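Side-chain contacts in enoyl-CoA hydratase (Mycobacterium avium subsp. paratuberculosis, PDB 4LK5), which probably adds water across the double bond of enoyl-CoA thioesters, acting as a hydratase of the crotonase superfamily: residues D69-A74 / A126-P131; L121-A126 / P256-E261. All blocks are in the same frame, centred on the assembly; numbering follows the deposited sequence.

Interaction 1. Residues D69-A74 / A126-P131; sequences DAMEYA and AALPHP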
loop_
_atom_site.group_PDB
_atom_site.type_symbol
_atom_site.label_atom_id
_atom_site.label_comp_id
_atom_site.label_asym_id
_atom_site.label_seq_id
_atom_site.Cartn_x
_atom_site.Cartn_y
_atom_site.Cartn_z
ATOM N N ASP C 69 15.626 24.297 -7.109
ATOM C CA ASP C 69 15.835 25.063 -8.378
ATOM C C ASP C 69 16.365 24.163 -9.479
ATOM O O ASP C 69 15.903 24.173 -10.626
ATOM C CB ASP C 69 16.826 26.240 -8.175
ATOM C CG ASP C 69 16.240 27.416 -7.339
ATOM O OD1 ASP C 69 15.017 27.499 -7.130
ATOM O OD2 ASP C 69 17.015 28.283 -6.896
ATOM N N ALA C 70 17.369 23.386 -9.116
ATOM C CA ALA C 70 17.921 22.353 -9.978
ATOM C C ALA C 70 16.865 21.330 -10.492
ATOM O O ALA C 70 16.872 20.941 -11.693
ATOM C CB ALA C 70 19.031 21.630 -9.217
HETATM N N MSE C 71 15.960 20.882 -9.615
HETATM C CA MSE C 71 14.932 19.942 -10.087
HETATM C C MSE C 71 14.003 20.662 -11.052
HETATM O O MSE C 71 13.668 20.137 -12.110
HETATM C CB MSE C 71 14.144 19.300 -8.954
HETATM C CG MSE C 71 15.035 18.466 -8.066
HETATM SE SE MSE C 71 15.749 16.950 -9.082
HETATM C CE MSE C 71 17.184 16.559 -7.827
ATOM N N GLU C 72 13.601 21.887 -10.727
ATOM C CA GLU C 72 12.790 22.649 -11.688
ATOM C C GLU C 72 13.535 22.876 -13.023
ATOM O O GLU C 72 12.970 22.614 -14.097
ATOM C CB GLU C 72 12.314 23.964 -11.090
ATOM C CG GLU C 72 11.275 23.776 -9.996
ATOM C CD GLU C 72 10.794 25.101 -9.452
ATOM O OE1 GLU C 72 11.567 26.081 -9.532
ATOM O OE2 GLU C 72 9.659 25.166 -8.943
ATOM N N TYR C 73 14.803 23.303 -12.961
ATOM C CA TYR C 73 15.602 23.483 -14.184
ATOM C C TYR C 73 15.607 22.236 -15.078
ATOM O O TYR C 73 15.460 22.318 -16.296
ATOM C CB TYR C 73 17.054 23.846 -13.860
ATOM C CG TYR C 73 17.860 23.899 -15.108
ATOM C CD1 TYR C 73 17.631 24.919 -16.051
ATOM C CD2 TYR C 73 18.794 22.910 -15.405
ATOM C CE1 TYR C 73 18.337 24.965 -17.238
ATOM C CE2 TYR C 73 19.521 22.950 -16.588
ATOM C CZ TYR C 73 19.285 23.974 -17.504
ATOM O OH TYR C 73 19.991 24.015 -18.692
ATOM N N ALA C 74 15.770 21.080 -14.452
ATOM C CA ALA C 74 15.898 19.828 -15.164
ATOM C C ALA C 74 14.635 19.381 -15.906
ATOM O O ALA C 74 14.712 18.501 -16.773
ATOM C CB ALA C 74 16.342 18.755 -14.194
ATOM N N ALA C 126 8.403 15.090 -8.074
ATOM C CA ALA C 126 7.198 14.390 -8.554
ATOM C C ALA C 126 6.751 14.873 -9.939
ATOM O O ALA C 126 6.224 14.100 -10.741
ATOM C CB ALA C 126 6.051 14.539 -7.541
ATOM N N ALA C 127 6.926 16.156 -10.197
ATOM C CA ALA C 127 6.532 16.734 -11.483
ATOM C C ALA C 127 7.567 16.494 -12.624
ATOM O O ALA C 127 7.269 16.766 -13.781
ATOM C CB ALA C 127 6.284 18.229 -11.306
ATOM N N LEU C 128 8.757 15.982 -12.302
ATOM C CA LEU C 128 9.849 15.868 -13.292
ATOM C C LEU C 128 9.649 14.754 -14.376
ATOM O O LEU C 128 9.671 13.565 -14.047
ATOM C CB LEU C 128 11.151 15.642 -12.522
ATOM C CG LEU C 128 12.544 15.753 -13.174
ATOM C CD1 LEU C 128 12.531 16.677 -14.368
ATOM C CD2 LEU C 128 13.578 16.229 -12.138
ATOM N N PRO C 129 9.465 15.123 -15.658
ATOM C CA PRO C 129 9.184 14.140 -16.736
ATOM C C PRO C 129 10.344 13.195 -17.128
ATOM O O PRO C 129 10.510 12.847 -18.300
ATOM C CB PRO C 129 8.801 15.010 -17.941
ATOM C CG PRO C 129 8.623 16.388 -17.423
ATOM C CD PRO C 129 9.396 16.511 -16.145
ATOM N N HIS C 130 11.120 12.766 -16.147
ATOM C CA HIS C 130 12.200 11.878 -16.378
ATOM C C HIS C 130 12.335 10.989 -15.181
ATOM O O HIS C 130 11.849 11.323 -14.093
ATOM C CB HIS C 130 13.485 12.696 -16.610
ATOM C CG HIS C 130 13.421 13.547 -17.837
ATOM N ND1 HIS C 130 13.379 13.009 -19.106
ATOM C CD2 HIS C 130 13.294 14.883 -17.991
ATOM C CE1 HIS C 130 13.267 13.982 -19.995
ATOM N NE2 HIS C 130 13.224 15.133 -19.344
ATOM N N PRO C 131 12.987 9.832 -15.355
ATOM C CA PRO C 131 13.217 9.028 -14.158
ATOM C C PRO C 131 14.141 9.769 -13.213
ATOM O O PRO C 131 15.136 10.344 -13.659
ATOM C CB PRO C 131 13.889 7.780 -14.716
ATOM C CG PRO C 131 13.297 7.640 -16.075
ATOM C CD PRO C 131 13.210 9.057 -16.583
#

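Interaction 2. Residues L121-A126 / P256-E261; sequences LVRAIA and PALQRE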
loop_
_atom_site.group_PDB
_atom_site.type_symbol
_atom_site.label_atom_id
_atom_site.label_comp_id
_atom_site.label_asym_id
_atom_site.label_seq_id
_atom_site.Cartn_x
_atom_site.Cartn_y
_atom_site.Cartn_z
ATOM N N LEU C 121 10.741 21.561 -3.437
ATOM C CA LEU C 121 11.652 20.506 -3.869
ATOM C C LEU C 121 10.860 19.233 -4.202
ATOM O O LEU C 121 10.909 18.733 -5.338
ATOM C CB LEU C 121 12.699 20.240 -2.793
ATOM C CG LEU C 121 13.504 18.935 -2.807
ATOM C CD1 LEU C 121 13.870 18.484 -4.193
ATOM C CD2 LEU C 121 14.754 19.147 -1.971
ATOM N N VAL C 122 10.092 18.768 -3.222
ATOM C CA VAL C 122 9.314 17.553 -3.359
ATOM C C VAL C 122 8.386 17.583 -4.571
ATOM O O VAL C 122 8.369 16.626 -5.374
ATOM C CB VAL C 122 8.579 17.235 -2.032
ATOM C CG1 VAL C 122 7.468 16.285 -2.260
ATOM C CG2 VAL C 122 9.559 16.630 -1.047
ATOM N N ARG C 123 7.665 18.678 -4.756
ATOM C CA ARG C 123 6.829 18.814 -5.966
ATOM C C ARG C 123 7.644 18.782 -7.219
ATOM O O ARG C 123 7.150 18.340 -8.241
ATOM C CB ARG C 123 6.069 20.135 -6.027
ATOM C CG ARG C 123 5.008 20.260 -4.965
ATOM C CD ARG C 123 4.011 21.346 -5.256
ATOM N NE ARG C 123 3.304 21.622 -4.013
ATOM C CZ ARG C 123 3.612 22.585 -3.137
ATOM N NH1 ARG C 123 4.603 23.432 -3.346
ATOM N NH2 ARG C 123 2.883 22.713 -2.030
ATOM N N ALA C 124 8.869 19.299 -7.169
ATOM C CA ALA C 124 9.673 19.395 -8.397
ATOM C C ALA C 124 10.068 17.998 -8.803
ATOM O O ALA C 124 10.019 17.666 -9.973
ATOM C CB ALA C 124 10.899 20.265 -8.203
ATOM N N ILE C 125 10.417 17.168 -7.817
ATOM C CA ILE C 125 10.743 15.776 -8.118
ATOM C C ILE C 125 9.567 15.009 -8.697
ATOM O O ILE C 125 9.723 14.371 -9.697
ATOM C CB ILE C 125 11.320 15.037 -6.920
ATOM C CG1 ILE C 125 12.689 15.612 -6.608
ATOM C CG2 ILE C 125 11.479 13.548 -7.217
ATOM C CD1 ILE C 125 13.187 15.229 -5.239
ATOM N N ALA C 126 8.403 15.090 -8.074
ATOM C CA ALA C 126 7.198 14.390 -8.554
ATOM C C ALA C 126 6.751 14.873 -9.939
ATOM O O ALA C 126 6.224 14.100 -10.741
ATOM C CB ALA C 126 6.051 14.539 -7.541
ATOM N N PRO C 256 -2.299 17.821 -0.598
ATOM C CA PRO C 256 -2.932 18.012 0.691
ATOM C C PRO C 256 -1.977 17.706 1.845
ATOM O O PRO C 256 -1.945 18.427 2.840
ATOM C CB PRO C 256 -4.074 17.008 0.668
ATOM C CG PRO C 256 -4.375 16.761 -0.786
ATOM C CD PRO C 256 -3.090 16.957 -1.509
ATOM N N ALA C 257 -1.188 16.656 1.713
ATOM C CA ALA C 257 -0.223 16.359 2.738
ATOM C C ALA C 257 0.724 17.517 2.937
ATOM O O ALA C 257 0.947 17.922 4.078
ATOM C CB ALA C 257 0.556 15.095 2.412
ATOM N N LEU C 258 1.273 18.058 1.845
ATOM C CA LEU C 258 2.258 19.124 1.945
ATOM C C LEU C 258 1.687 20.336 2.625
ATOM O O LEU C 258 2.374 21.002 3.380
ATOM C CB LEU C 258 2.790 19.534 0.590
ATOM C CG LEU C 258 3.630 18.440 -0.034
ATOM C CD1 LEU C 258 3.841 18.762 -1.513
ATOM C CD2 LEU C 258 4.932 18.199 0.696
ATOM N N GLN C 259 0.420 20.596 2.382
ATOM C CA GLN C 259 -0.258 21.701 3.020
ATOM C C GLN C 259 -0.369 21.444 4.509
ATOM O O GLN C 259 -0.043 22.323 5.312
ATOM C CB GLN C 259 -1.653 21.860 2.400
ATOM C CG GLN C 259 -2.426 23.062 2.908
ATOM C CD GLN C 259 -1.644 24.384 2.771
ATOM O OE1 GLN C 259 -1.374 24.835 1.651
ATOM N NE2 GLN C 259 -1.281 25.006 3.917
ATOM N N ARG C 260 -0.815 20.239 4.891
ATOM C CA ARG C 260 -1.059 19.930 6.306
ATOM C C ARG C 260 0.216 20.021 7.062
ATOM O O ARG C 260 0.211 20.420 8.191
ATOM C CB ARG C 260 -1.526 18.515 6.547
ATOM C CG ARG C 260 -2.975 18.231 6.296
ATOM C CD ARG C 260 -3.202 16.734 6.245
ATOM N NE ARG C 260 -4.287 16.508 5.313
ATOM C CZ ARG C 260 -4.273 15.725 4.237
ATOM N NH1 ARG C 260 -3.231 14.949 3.882
ATOM N NH2 ARG C 260 -5.375 15.706 3.522
ATOM N N GLU C 261 1.290 19.558 6.433
ATOM C CA GLU C 261 2.617 19.482 7.034
ATOM C C GLU C 261 3.143 20.891 7.316
ATOM O O GLU C 261 3.639 21.140 8.413
ATOM C CB GLU C 261 3.580 18.656 6.131
ATOM C CG GLU C 261 3.224 17.155 6.111
ATOM C CD GLU C 261 3.949 16.265 5.069
ATOM O OE1 GLU C 261 4.864 16.736 4.317
ATOM O OE2 GLU C 261 3.589 15.048 5.030
#

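Interaction 1. Residues D69-A74 / A126-P131
Met71, present as selenomethionine, meets Leu128 through its selenium. The side chain starts at CB, which rests on the methyl of Ala124. Met71 CG comes next and touches both Leu121 and Ile125. The chain then bends at chi2 (-65°), and this turn carries SE to the loop after helix 113-127. There Met71 SE touches Leu128 CD2 at 3.8 Å, and the two side chains cross at about a right angle. The terminal methyl leads away from Leu128; the side chain also packs on Val48, Val83 and Ile85 of the sheet.

Both helices are crossovers of the crotonase fold. Helix 61-76 joins parallel strands 45-50 and 82-87. Helix 113-127 follows strand 82-87, and residues 128-131 lead from it into strand 132-136, the next parallel strand.

Leu128 is directed at helix 61-76, with CG anti to the backbone N (chi1 -167°). Its two methyls divide the work. Leu128 CD2 takes the selenium and lies 4.3 Å from Ala74 CB. Leu128 CD1 lies against the backbone of the same alanine, 3.7 Å from Ala74 O. Ala74 O also approaches the His130 ring obliquely, 4.1 Å from His130 CD2.

Interaction 2. Residues L121-A126 / P256-E261
Leu258 reaches from helix 254-269 to Val122 and Arg123 on helix 113-127. The backbones stay well apart, with 9.0 Å between Val122 CA and Leu258 CA, and side chains from both helices fill the gap. The leucine CG is anti to the carbonyl carbon (chi1 -68°), and its two methyls go to different partners.

The closer packing is made by CD1. Leu258 CD1 lies beside the arginine chain, 3.9 Å from Arg123 CG and 3.8 Å from Arg123 NE. Arg123 is extended from CG to NE and runs past Leu258 in the opposite direction, so the two side chains lie alongside each other. The guanidinium meets Leu258 CD1 obliquely, and Arg123 NH2 comes within 4.1 Å of Leu258 CB.

Helix 254-269 is one of the C-terminal helices that follow the strands of the crotonase core. Such helices commonly take part in subunit assembly in this family. Here Arg260, on the same helix, packs on Ala248 of the third subunit.

The inner side is looser. Val122 and Leu258 are both buried, yet their only contact is Val122 CG1 with Leu258 CD2 at 4.3 Å. Val122 also packs on Leu254, one turn earlier in the partner helix.

The Arg123 side is the solvent side. Here the charged group runs over the buried leucine, and its NE forms a salt bridge with Asp255. This bond probably steadies the part of the arginine that touches Leu258 CD1.

In the fold
The two contacts lie about 14 Å apart, centre to centre, and both use helix 113-127, their ranges overlapping at Ala126. Along the chain their segments alternate: 69-74, then 121-126, then 126-131, then 256-261. Interaction 1 joins helix 61-76 to the loop at the end of helix 113-127, next to the parallel strands 82-87 and 132-136. Interaction 2 joins helix 113-127 to helix 254-269, far along the chain. Helix 113-127 therefore connects the sheet-forming core with the C-terminal helices. Met71 and Glu72 from interaction 1 pack directly on residues of 121-126, but not on those that meet Leu258, so different sides of helix 113-127 carry the two contacts.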